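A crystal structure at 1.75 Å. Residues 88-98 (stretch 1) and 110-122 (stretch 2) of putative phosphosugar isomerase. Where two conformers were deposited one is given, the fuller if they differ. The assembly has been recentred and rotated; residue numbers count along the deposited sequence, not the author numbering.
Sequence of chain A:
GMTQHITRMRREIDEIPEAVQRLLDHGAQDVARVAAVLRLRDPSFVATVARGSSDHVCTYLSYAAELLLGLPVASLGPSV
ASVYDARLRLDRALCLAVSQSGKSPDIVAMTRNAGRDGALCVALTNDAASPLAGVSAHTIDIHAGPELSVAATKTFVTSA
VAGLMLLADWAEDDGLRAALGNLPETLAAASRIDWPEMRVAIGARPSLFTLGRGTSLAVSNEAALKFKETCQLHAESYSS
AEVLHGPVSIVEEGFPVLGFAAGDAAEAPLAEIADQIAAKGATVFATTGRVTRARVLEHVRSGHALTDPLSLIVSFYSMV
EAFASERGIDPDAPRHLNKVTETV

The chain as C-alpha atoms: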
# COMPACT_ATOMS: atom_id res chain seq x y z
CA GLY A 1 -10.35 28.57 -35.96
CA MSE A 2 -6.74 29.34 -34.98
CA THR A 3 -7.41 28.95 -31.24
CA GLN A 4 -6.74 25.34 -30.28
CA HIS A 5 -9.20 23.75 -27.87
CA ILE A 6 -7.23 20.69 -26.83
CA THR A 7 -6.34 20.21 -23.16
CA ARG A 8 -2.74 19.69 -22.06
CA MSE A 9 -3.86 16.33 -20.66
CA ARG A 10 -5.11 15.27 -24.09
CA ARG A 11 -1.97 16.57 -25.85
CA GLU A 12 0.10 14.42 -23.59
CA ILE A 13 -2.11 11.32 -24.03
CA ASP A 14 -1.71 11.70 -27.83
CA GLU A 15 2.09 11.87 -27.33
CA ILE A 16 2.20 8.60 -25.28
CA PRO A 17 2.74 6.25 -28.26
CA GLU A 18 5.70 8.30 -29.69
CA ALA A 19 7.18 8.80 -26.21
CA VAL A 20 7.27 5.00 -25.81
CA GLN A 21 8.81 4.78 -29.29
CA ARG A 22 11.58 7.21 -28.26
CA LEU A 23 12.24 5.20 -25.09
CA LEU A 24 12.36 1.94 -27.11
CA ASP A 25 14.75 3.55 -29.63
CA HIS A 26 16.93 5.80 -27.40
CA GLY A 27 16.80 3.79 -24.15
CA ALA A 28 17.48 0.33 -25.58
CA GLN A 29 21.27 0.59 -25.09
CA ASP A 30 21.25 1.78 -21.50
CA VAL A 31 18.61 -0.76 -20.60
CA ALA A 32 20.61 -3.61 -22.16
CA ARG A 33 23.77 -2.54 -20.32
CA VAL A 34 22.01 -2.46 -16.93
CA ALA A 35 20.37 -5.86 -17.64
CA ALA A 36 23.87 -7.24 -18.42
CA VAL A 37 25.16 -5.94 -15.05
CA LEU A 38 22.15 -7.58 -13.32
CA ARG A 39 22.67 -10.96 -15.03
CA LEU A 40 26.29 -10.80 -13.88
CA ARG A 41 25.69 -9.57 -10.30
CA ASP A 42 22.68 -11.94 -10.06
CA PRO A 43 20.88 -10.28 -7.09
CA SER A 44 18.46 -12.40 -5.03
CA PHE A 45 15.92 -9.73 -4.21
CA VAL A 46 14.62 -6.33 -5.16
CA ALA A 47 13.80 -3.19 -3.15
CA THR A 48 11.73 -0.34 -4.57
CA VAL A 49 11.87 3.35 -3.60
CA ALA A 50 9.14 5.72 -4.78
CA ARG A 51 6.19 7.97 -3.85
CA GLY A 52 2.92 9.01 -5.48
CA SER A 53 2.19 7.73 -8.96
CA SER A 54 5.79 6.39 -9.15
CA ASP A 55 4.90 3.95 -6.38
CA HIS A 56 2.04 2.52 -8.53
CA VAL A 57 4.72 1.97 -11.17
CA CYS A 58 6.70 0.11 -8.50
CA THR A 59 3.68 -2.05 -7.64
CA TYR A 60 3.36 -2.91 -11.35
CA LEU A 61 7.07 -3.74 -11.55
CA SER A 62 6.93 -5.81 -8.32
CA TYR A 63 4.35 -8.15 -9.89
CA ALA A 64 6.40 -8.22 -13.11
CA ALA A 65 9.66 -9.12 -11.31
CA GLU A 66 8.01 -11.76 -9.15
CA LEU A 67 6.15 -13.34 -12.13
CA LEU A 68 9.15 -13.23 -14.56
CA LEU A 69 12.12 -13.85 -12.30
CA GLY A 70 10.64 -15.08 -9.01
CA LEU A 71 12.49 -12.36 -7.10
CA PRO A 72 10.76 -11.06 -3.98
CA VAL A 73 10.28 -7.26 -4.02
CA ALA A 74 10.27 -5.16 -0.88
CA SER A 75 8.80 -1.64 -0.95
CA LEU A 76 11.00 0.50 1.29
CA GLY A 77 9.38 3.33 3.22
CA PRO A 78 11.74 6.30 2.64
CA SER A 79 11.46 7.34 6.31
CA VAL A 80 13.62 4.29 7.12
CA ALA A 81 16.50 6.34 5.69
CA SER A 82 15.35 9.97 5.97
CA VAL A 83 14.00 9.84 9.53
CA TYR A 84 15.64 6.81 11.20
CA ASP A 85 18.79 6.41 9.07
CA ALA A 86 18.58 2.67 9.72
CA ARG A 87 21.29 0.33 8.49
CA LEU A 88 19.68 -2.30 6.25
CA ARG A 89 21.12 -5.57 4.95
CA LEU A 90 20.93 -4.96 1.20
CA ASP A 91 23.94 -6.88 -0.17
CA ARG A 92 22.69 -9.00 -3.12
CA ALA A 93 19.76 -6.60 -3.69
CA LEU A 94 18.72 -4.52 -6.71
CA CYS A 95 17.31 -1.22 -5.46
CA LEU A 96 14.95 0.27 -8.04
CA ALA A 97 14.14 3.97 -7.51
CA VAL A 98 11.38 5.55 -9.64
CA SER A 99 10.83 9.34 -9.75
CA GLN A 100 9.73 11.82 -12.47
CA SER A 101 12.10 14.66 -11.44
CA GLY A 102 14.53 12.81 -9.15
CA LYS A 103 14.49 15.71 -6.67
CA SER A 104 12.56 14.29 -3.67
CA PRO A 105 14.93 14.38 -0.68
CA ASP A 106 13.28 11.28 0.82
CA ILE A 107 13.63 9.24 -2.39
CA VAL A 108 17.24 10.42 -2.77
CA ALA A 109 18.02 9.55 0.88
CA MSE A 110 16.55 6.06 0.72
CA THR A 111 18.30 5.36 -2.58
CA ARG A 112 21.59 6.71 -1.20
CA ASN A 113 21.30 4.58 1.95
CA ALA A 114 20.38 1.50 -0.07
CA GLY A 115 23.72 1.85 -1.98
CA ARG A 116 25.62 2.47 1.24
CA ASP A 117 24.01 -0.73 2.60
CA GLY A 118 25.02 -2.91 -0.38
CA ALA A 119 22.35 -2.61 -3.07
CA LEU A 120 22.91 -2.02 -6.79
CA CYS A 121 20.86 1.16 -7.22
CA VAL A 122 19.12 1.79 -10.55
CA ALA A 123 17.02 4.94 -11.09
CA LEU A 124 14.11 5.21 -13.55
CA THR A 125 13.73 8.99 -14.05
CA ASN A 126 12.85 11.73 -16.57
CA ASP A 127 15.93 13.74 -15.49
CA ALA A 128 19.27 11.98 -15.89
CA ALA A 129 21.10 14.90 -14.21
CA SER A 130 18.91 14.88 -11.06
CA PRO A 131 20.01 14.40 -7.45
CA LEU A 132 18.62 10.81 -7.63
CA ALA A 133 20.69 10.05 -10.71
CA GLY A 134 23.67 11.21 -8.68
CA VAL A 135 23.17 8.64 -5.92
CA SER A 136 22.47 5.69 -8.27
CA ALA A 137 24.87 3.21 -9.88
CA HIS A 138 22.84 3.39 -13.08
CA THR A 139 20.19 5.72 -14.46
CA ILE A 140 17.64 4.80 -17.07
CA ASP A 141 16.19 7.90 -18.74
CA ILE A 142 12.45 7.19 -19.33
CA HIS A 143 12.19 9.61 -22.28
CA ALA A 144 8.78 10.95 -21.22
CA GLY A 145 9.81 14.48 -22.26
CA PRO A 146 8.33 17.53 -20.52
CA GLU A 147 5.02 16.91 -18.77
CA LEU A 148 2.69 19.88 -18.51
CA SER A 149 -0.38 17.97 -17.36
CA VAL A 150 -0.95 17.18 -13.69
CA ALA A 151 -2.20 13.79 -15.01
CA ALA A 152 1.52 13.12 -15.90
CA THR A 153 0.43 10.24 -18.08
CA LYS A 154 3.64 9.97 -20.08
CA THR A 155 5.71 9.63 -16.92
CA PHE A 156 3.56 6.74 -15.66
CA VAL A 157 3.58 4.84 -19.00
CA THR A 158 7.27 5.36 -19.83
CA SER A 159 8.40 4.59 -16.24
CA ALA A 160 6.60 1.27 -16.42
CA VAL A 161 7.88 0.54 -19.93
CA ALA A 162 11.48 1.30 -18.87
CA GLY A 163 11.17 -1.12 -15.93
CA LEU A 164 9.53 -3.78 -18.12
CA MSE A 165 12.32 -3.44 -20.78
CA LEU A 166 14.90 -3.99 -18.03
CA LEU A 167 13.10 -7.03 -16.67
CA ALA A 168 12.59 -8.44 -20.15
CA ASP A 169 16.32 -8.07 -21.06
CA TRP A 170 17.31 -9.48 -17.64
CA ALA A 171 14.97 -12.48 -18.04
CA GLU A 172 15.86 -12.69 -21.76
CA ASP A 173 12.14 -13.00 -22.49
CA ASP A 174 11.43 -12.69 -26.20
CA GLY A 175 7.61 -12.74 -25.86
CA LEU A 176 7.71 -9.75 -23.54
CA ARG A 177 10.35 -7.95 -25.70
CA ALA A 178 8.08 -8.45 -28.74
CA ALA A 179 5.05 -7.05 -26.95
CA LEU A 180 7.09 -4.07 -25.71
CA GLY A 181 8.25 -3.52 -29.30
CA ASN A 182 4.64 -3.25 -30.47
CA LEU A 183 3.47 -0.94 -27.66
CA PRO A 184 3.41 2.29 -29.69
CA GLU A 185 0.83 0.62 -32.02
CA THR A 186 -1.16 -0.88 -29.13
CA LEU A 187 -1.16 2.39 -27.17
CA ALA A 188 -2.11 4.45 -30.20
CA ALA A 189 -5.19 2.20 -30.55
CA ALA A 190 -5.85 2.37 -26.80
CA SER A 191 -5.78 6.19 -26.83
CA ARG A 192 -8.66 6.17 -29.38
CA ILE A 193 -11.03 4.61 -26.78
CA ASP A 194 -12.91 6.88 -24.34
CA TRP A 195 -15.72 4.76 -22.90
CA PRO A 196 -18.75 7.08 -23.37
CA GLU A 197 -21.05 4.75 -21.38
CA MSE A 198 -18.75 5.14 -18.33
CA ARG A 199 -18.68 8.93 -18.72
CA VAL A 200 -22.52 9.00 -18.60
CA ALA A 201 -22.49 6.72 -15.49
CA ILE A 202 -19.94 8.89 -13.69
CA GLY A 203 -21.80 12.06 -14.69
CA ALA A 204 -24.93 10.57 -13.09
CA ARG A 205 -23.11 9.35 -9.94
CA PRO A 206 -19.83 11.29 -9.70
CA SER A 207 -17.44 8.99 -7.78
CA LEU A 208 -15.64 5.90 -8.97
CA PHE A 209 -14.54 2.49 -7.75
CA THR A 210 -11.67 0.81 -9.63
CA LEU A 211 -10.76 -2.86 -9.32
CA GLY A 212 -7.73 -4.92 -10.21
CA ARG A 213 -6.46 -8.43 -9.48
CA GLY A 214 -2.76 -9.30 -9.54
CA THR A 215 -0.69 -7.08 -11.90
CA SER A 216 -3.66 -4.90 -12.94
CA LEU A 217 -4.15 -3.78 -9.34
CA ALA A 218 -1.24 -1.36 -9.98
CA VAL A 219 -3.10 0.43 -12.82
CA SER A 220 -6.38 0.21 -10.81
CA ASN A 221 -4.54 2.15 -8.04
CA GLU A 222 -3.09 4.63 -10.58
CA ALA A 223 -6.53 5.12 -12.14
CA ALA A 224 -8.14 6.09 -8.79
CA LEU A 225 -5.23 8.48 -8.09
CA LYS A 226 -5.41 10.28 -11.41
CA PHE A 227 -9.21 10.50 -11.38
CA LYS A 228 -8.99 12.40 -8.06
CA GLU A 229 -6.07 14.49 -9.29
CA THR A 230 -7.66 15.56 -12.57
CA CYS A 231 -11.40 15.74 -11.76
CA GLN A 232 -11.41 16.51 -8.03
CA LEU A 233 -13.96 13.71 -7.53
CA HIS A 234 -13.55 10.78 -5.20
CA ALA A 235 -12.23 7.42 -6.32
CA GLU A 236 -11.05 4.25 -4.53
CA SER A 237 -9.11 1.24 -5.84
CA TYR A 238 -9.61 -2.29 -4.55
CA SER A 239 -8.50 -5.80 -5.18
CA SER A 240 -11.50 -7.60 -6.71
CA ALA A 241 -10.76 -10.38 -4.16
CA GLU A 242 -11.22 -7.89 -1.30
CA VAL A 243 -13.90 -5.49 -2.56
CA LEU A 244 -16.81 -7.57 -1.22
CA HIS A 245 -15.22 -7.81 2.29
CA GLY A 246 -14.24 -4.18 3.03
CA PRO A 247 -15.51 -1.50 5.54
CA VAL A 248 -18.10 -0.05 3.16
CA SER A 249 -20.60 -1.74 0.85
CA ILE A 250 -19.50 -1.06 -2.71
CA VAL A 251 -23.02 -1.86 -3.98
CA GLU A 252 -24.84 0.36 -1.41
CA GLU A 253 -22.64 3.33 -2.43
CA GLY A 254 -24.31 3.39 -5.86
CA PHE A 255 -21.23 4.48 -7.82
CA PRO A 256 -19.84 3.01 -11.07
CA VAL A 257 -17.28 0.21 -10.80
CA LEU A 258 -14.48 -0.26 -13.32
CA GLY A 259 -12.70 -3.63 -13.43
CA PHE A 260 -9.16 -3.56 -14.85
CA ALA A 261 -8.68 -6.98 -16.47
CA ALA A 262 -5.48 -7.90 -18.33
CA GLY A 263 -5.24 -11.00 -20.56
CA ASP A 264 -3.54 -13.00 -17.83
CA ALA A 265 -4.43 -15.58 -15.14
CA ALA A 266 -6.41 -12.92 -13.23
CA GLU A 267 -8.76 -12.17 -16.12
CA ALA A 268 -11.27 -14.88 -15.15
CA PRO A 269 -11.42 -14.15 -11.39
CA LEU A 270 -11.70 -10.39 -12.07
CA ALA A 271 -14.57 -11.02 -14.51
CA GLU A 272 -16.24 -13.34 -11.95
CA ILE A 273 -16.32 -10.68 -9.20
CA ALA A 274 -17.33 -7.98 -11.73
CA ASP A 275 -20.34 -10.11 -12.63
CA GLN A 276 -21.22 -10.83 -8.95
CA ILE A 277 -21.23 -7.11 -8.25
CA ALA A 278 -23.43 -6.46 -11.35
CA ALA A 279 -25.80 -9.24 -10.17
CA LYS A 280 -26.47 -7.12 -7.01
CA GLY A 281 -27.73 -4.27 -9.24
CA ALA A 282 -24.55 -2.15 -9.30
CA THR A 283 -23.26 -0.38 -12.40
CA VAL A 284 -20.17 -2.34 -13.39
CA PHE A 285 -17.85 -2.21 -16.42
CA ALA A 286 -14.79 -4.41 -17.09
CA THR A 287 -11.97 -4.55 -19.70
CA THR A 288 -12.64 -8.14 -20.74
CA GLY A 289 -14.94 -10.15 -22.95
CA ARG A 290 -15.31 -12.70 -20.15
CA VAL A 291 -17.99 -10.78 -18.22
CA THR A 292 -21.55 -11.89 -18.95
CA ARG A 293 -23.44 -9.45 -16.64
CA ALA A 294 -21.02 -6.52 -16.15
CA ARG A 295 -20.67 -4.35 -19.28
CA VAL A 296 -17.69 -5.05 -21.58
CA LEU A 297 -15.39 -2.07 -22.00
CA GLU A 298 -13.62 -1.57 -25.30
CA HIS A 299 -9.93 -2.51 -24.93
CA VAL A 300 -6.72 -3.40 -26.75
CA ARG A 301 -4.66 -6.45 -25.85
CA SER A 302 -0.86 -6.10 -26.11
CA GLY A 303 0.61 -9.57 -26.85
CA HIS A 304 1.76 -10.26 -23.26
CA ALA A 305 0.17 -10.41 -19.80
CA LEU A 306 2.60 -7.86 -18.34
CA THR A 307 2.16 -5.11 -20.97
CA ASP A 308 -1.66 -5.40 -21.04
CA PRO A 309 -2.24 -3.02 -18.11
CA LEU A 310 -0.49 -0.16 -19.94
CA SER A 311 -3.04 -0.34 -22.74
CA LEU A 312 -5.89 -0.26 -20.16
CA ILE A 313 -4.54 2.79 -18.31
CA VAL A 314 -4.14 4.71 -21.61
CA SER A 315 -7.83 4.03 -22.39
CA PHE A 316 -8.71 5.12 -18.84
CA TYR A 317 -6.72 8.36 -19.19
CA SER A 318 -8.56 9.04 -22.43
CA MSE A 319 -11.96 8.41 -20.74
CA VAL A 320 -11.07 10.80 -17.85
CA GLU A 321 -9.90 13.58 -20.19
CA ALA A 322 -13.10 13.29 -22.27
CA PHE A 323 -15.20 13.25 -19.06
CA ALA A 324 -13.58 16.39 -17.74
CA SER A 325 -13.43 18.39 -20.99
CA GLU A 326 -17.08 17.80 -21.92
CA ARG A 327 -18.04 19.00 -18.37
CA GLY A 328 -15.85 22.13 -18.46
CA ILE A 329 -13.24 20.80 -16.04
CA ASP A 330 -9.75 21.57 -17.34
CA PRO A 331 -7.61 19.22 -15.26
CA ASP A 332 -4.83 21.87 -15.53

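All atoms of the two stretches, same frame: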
# COMPACT_ATOMS: atom_id res chain seq x y z
N LEU A 88 20.33 -1.11 6.79
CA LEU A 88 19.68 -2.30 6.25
C LEU A 88 20.70 -3.26 5.65
O LEU A 88 21.83 -2.88 5.32
CB LEU A 88 18.63 -1.90 5.19
CG LEU A 88 17.46 -1.01 5.68
CD1 LEU A 88 16.47 -0.81 4.58
CD2 LEU A 88 16.79 -1.65 6.87
N ARG A 89 20.31 -4.53 5.57
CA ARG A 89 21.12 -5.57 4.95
C ARG A 89 20.64 -5.69 3.52
O ARG A 89 19.65 -6.37 3.24
CB ARG A 89 20.98 -6.87 5.73
CG ARG A 89 21.57 -6.69 7.11
CD ARG A 89 21.21 -7.78 8.10
NE ARG A 89 21.53 -9.12 7.61
CZ ARG A 89 21.61 -10.20 8.39
NH1 ARG A 89 21.44 -10.11 9.70
NH2 ARG A 89 21.90 -11.37 7.84
N LEU A 90 21.33 -5.00 2.61
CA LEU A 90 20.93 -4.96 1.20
C LEU A 90 21.97 -5.50 0.20
O LEU A 90 21.85 -5.26 -1.01
CB LEU A 90 20.48 -3.54 0.83
CG LEU A 90 19.23 -3.04 1.55
CD1 LEU A 90 18.95 -1.56 1.23
CD2 LEU A 90 18.05 -3.89 1.18
N ASP A 91 22.97 -6.23 0.70
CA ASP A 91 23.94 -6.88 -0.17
C ASP A 91 23.10 -7.85 -1.03
O ASP A 91 22.11 -8.40 -0.57
CB ASP A 91 24.98 -7.68 0.66
CG ASP A 91 25.86 -6.79 1.56
OD1 ASP A 91 26.26 -5.66 1.20
OD2 ASP A 91 26.18 -7.26 2.68
N ARG A 92 23.48 -8.08 -2.28
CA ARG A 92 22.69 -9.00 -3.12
C ARG A 92 21.32 -8.46 -3.55
O ARG A 92 20.51 -9.20 -4.11
CB ARG A 92 22.43 -10.36 -2.43
CG ARG A 92 23.65 -11.08 -1.87
CD ARG A 92 24.60 -11.56 -2.95
NE ARG A 92 25.77 -12.23 -2.38
CZ ARG A 92 26.87 -12.56 -3.06
NH1 ARG A 92 26.98 -12.28 -4.36
NH2 ARG A 92 27.87 -13.15 -2.42
N ALA A 93 21.04 -7.18 -3.29
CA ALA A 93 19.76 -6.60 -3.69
C ALA A 93 19.93 -5.63 -4.87
O ALA A 93 20.97 -4.97 -4.99
CB ALA A 93 19.15 -5.83 -2.52
N LEU A 94 18.92 -5.60 -5.72
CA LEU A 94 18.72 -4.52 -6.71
C LEU A 94 17.83 -3.52 -5.97
O LEU A 94 16.79 -3.91 -5.41
CB LEU A 94 17.92 -5.00 -7.92
CG LEU A 94 17.28 -3.95 -8.86
CD1 LEU A 94 18.34 -3.01 -9.49
CD2 LEU A 94 16.50 -4.58 -10.02
N CYS A 95 18.21 -2.26 -5.94
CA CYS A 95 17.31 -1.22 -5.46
C CYS A 95 16.82 -0.40 -6.66
O CYS A 95 17.62 0.26 -7.34
CB CYS A 95 17.96 -0.32 -4.43
SG CYS A 95 16.84 1.00 -3.87
N LEU A 96 15.51 -0.43 -6.92
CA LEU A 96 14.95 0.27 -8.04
C LEU A 96 14.22 1.53 -7.54
O LEU A 96 13.25 1.41 -6.81
CB LEU A 96 13.99 -0.67 -8.76
CG LEU A 96 13.48 -0.21 -10.08
CD1 LEU A 96 14.61 -0.04 -11.12
CD2 LEU A 96 12.44 -1.23 -10.55
N ALA A 97 14.74 2.70 -7.91
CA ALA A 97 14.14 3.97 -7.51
C ALA A 97 13.38 4.56 -8.71
O ALA A 97 13.92 4.61 -9.81
CB ALA A 97 15.19 4.93 -7.01
N VAL A 98 12.14 4.99 -8.52
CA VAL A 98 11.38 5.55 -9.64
C VAL A 98 10.89 6.96 -9.27
O VAL A 98 10.22 7.11 -8.26
CB VAL A 98 10.20 4.65 -9.98
CG1 VAL A 98 9.43 5.21 -11.17
CG2 VAL A 98 10.69 3.19 -10.24
N MSE A 110 16.77 7.48 0.65
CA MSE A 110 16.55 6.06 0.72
C MSE A 110 17.42 5.36 -0.32
O MSE A 110 18.06 4.32 -0.02
CB MSE A 110 15.07 5.76 0.55
CG MSE A 110 14.68 4.33 0.76
SE MSE A 110 14.83 3.65 2.61
CE MSE A 110 16.55 2.92 2.23
N THR A 111 17.48 5.92 -1.51
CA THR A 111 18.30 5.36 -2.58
C THR A 111 19.79 5.44 -2.24
O THR A 111 20.51 4.47 -2.44
CB THR A 111 17.99 5.99 -3.94
OG1 THR A 111 16.58 5.94 -4.19
CG2 THR A 111 18.77 5.27 -5.05
N ARG A 112 20.21 6.55 -1.63
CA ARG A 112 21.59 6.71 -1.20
C ARG A 112 21.96 5.68 -0.13
O ARG A 112 23.01 5.02 -0.21
CB ARG A 112 21.83 8.14 -0.66
CG ARG A 112 23.26 8.37 -0.16
CD ARG A 112 23.53 9.83 0.26
NE ARG A 112 22.75 10.23 1.43
CZ ARG A 112 21.77 11.14 1.45
NH1 ARG A 112 21.42 11.81 0.35
NH2 ARG A 112 21.13 11.40 2.60
N ASN A 113 21.09 5.52 0.86
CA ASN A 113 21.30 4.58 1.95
C ASN A 113 21.32 3.14 1.46
O ASN A 113 22.10 2.30 1.95
CB ASN A 113 20.24 4.74 3.07
CG ASN A 113 20.59 5.88 4.05
OD1 ASN A 113 21.41 6.77 3.74
ND2 ASN A 113 19.94 5.89 5.22
N ALA A 114 20.43 2.85 0.52
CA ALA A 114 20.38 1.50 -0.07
C ALA A 114 21.76 1.12 -0.64
O ALA A 114 22.23 0.00 -0.41
CB ALA A 114 19.31 1.43 -1.13
N GLY A 115 22.37 2.03 -1.41
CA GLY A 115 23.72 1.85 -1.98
C GLY A 115 24.76 1.68 -0.89
O GLY A 115 25.58 0.76 -0.94
N ARG A 116 24.73 2.56 0.10
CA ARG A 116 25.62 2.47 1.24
C ARG A 116 25.52 1.07 1.89
O ARG A 116 26.52 0.48 2.28
CB ARG A 116 25.23 3.54 2.28
CG ARG A 116 26.06 3.58 3.60
CD ARG A 116 25.34 4.32 4.71
NE ARG A 116 24.14 3.62 5.17
CZ ARG A 116 23.22 4.16 5.98
NH1 ARG A 116 23.36 5.39 6.42
NH2 ARG A 116 22.15 3.47 6.34
N ASP A 117 24.29 0.56 1.97
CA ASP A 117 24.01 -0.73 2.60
C ASP A 117 24.07 -1.97 1.69
O ASP A 117 23.61 -3.07 2.10
CB ASP A 117 22.69 -0.63 3.33
CG ASP A 117 22.73 0.39 4.47
OD1 ASP A 117 23.85 0.77 4.89
OD2 ASP A 117 21.64 0.81 4.92
N GLY A 118 24.67 -1.80 0.51
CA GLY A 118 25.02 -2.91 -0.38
C GLY A 118 24.28 -3.13 -1.67
O GLY A 118 24.69 -3.99 -2.45
N ALA A 119 23.20 -2.38 -1.90
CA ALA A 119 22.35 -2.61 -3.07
C ALA A 119 22.97 -2.01 -4.32
O ALA A 119 23.78 -1.06 -4.24
CB ALA A 119 20.95 -2.00 -2.86
N LEU A 120 22.60 -2.58 -5.47
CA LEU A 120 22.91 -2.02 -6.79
C LEU A 120 21.74 -1.11 -7.08
O LEU A 120 20.62 -1.58 -7.31
CB LEU A 120 23.02 -3.12 -7.87
CG LEU A 120 23.24 -2.64 -9.31
CD1 LEU A 120 24.59 -1.96 -9.43
CD2 LEU A 120 23.14 -3.79 -10.30
N CYS A 121 21.96 0.19 -7.02
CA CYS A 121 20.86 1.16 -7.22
C CYS A 121 20.71 1.60 -8.67
O CYS A 121 21.68 2.06 -9.29
CB CYS A 121 21.05 2.37 -6.31
SG CYS A 121 21.17 1.87 -4.58
N VAL A 122 19.50 1.41 -9.20
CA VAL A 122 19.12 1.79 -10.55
C VAL A 122 17.96 2.77 -10.46
O VAL A 122 16.96 2.47 -9.79
CB VAL A 122 18.68 0.56 -11.38
CG1 VAL A 122 18.23 0.94 -12.79
CG2 VAL A 122 19.81 -0.50 -11.43
O HOH W 1 23.78 -5.88 -4.56

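The two stretches are joined first by a short parallel ladder, in which strand 93-98 runs alongside strand 120-122 at an angle of 22°. Four backbone hydrogen bonds build it. L120 N donates to A93 O at 2.9 Å, and C95 N donates to L120 O, also at 2.9 Å; one step on, V122 N reaches C95 O at 2.9 Å and A97 N reaches V122 O at 2.9 Å. The pattern is that of a parallel sheet: L120 and V122 on one strand are each bracketed by two residues of the other, and all four N-H...O angles lie between 164° and 172°, so the bonds are nearly straight. The same carbonyl oxygens also receive weaker CA-H...O contacts, as where C121 CA lies 3.4 Å from C95 O.

Before the ladder begins, D117 serves as a second anchor. It is the first residue beyond the helix to leave helical phi/psi, and it is buried, so its carboxylate needs partners. L88 N donates to D117 OD2 at 3.0 Å, while R116 NE forms a salt bridge with D117 OD1 at 2.9 Å and R116 NH2 adds a hydrogen bond to D117 OD2 at 3.1 Å. Aspartate suits this place because its two oxygens can meet the guanidinium together and still leave OD2 able to receive a backbone amide. The main chain of the same residue also takes part: L90 N donates to D117 O at 3.0 Å, with a more bent angle of 140°.

Next comes G118, at phi/psi 109/-8. A CB here would be jammed against the preceding carbonyl oxygen and would lie only 2.1 Å from D91 OD1, so glycine fits on both counts. Its CA approaches D91 OD1 to 3.4 Å. Opposite it, L90 to A93 form a type II turn, closed by A93 N donating to L90 O at 3.1 Å. Water 1 ties this turn to the loop, donating to A93 O and to G118 O, each at 3.0 Å.

Packing completes the contact. L90, whose CB points toward the other stretch, sets its CD1 3.8 Å from A114 CB and its CB 4.0 Å from A119 CB; the alanine methyls offer small apolar surfaces against which the leucine packs. C95 lies on the same face of the sheet as C121, and this face meets the helix: C95 SG is 3.7 Å from A114 CB, and C95 CB is 3.9 Å from C121 SG. The short cysteine side chain touches both neighbours, which lie on the same side of it. Further along, A97 CB comes within 3.3 Å of T111 OG1, a hydroxyl already hydrogen-bonded elsewhere in the structure.

The other face carries L94, L96, L120 and V122. There L94 CD1 touches V122 CG2 at 3.5 Å, and L96 CD1 lies 4.1 Å from V122 CG1, so the branched valine meets both leucines, one with each methyl. Apolar side chains suit this largely buried face, where the residues have one another for neighbours and no polar partner is required.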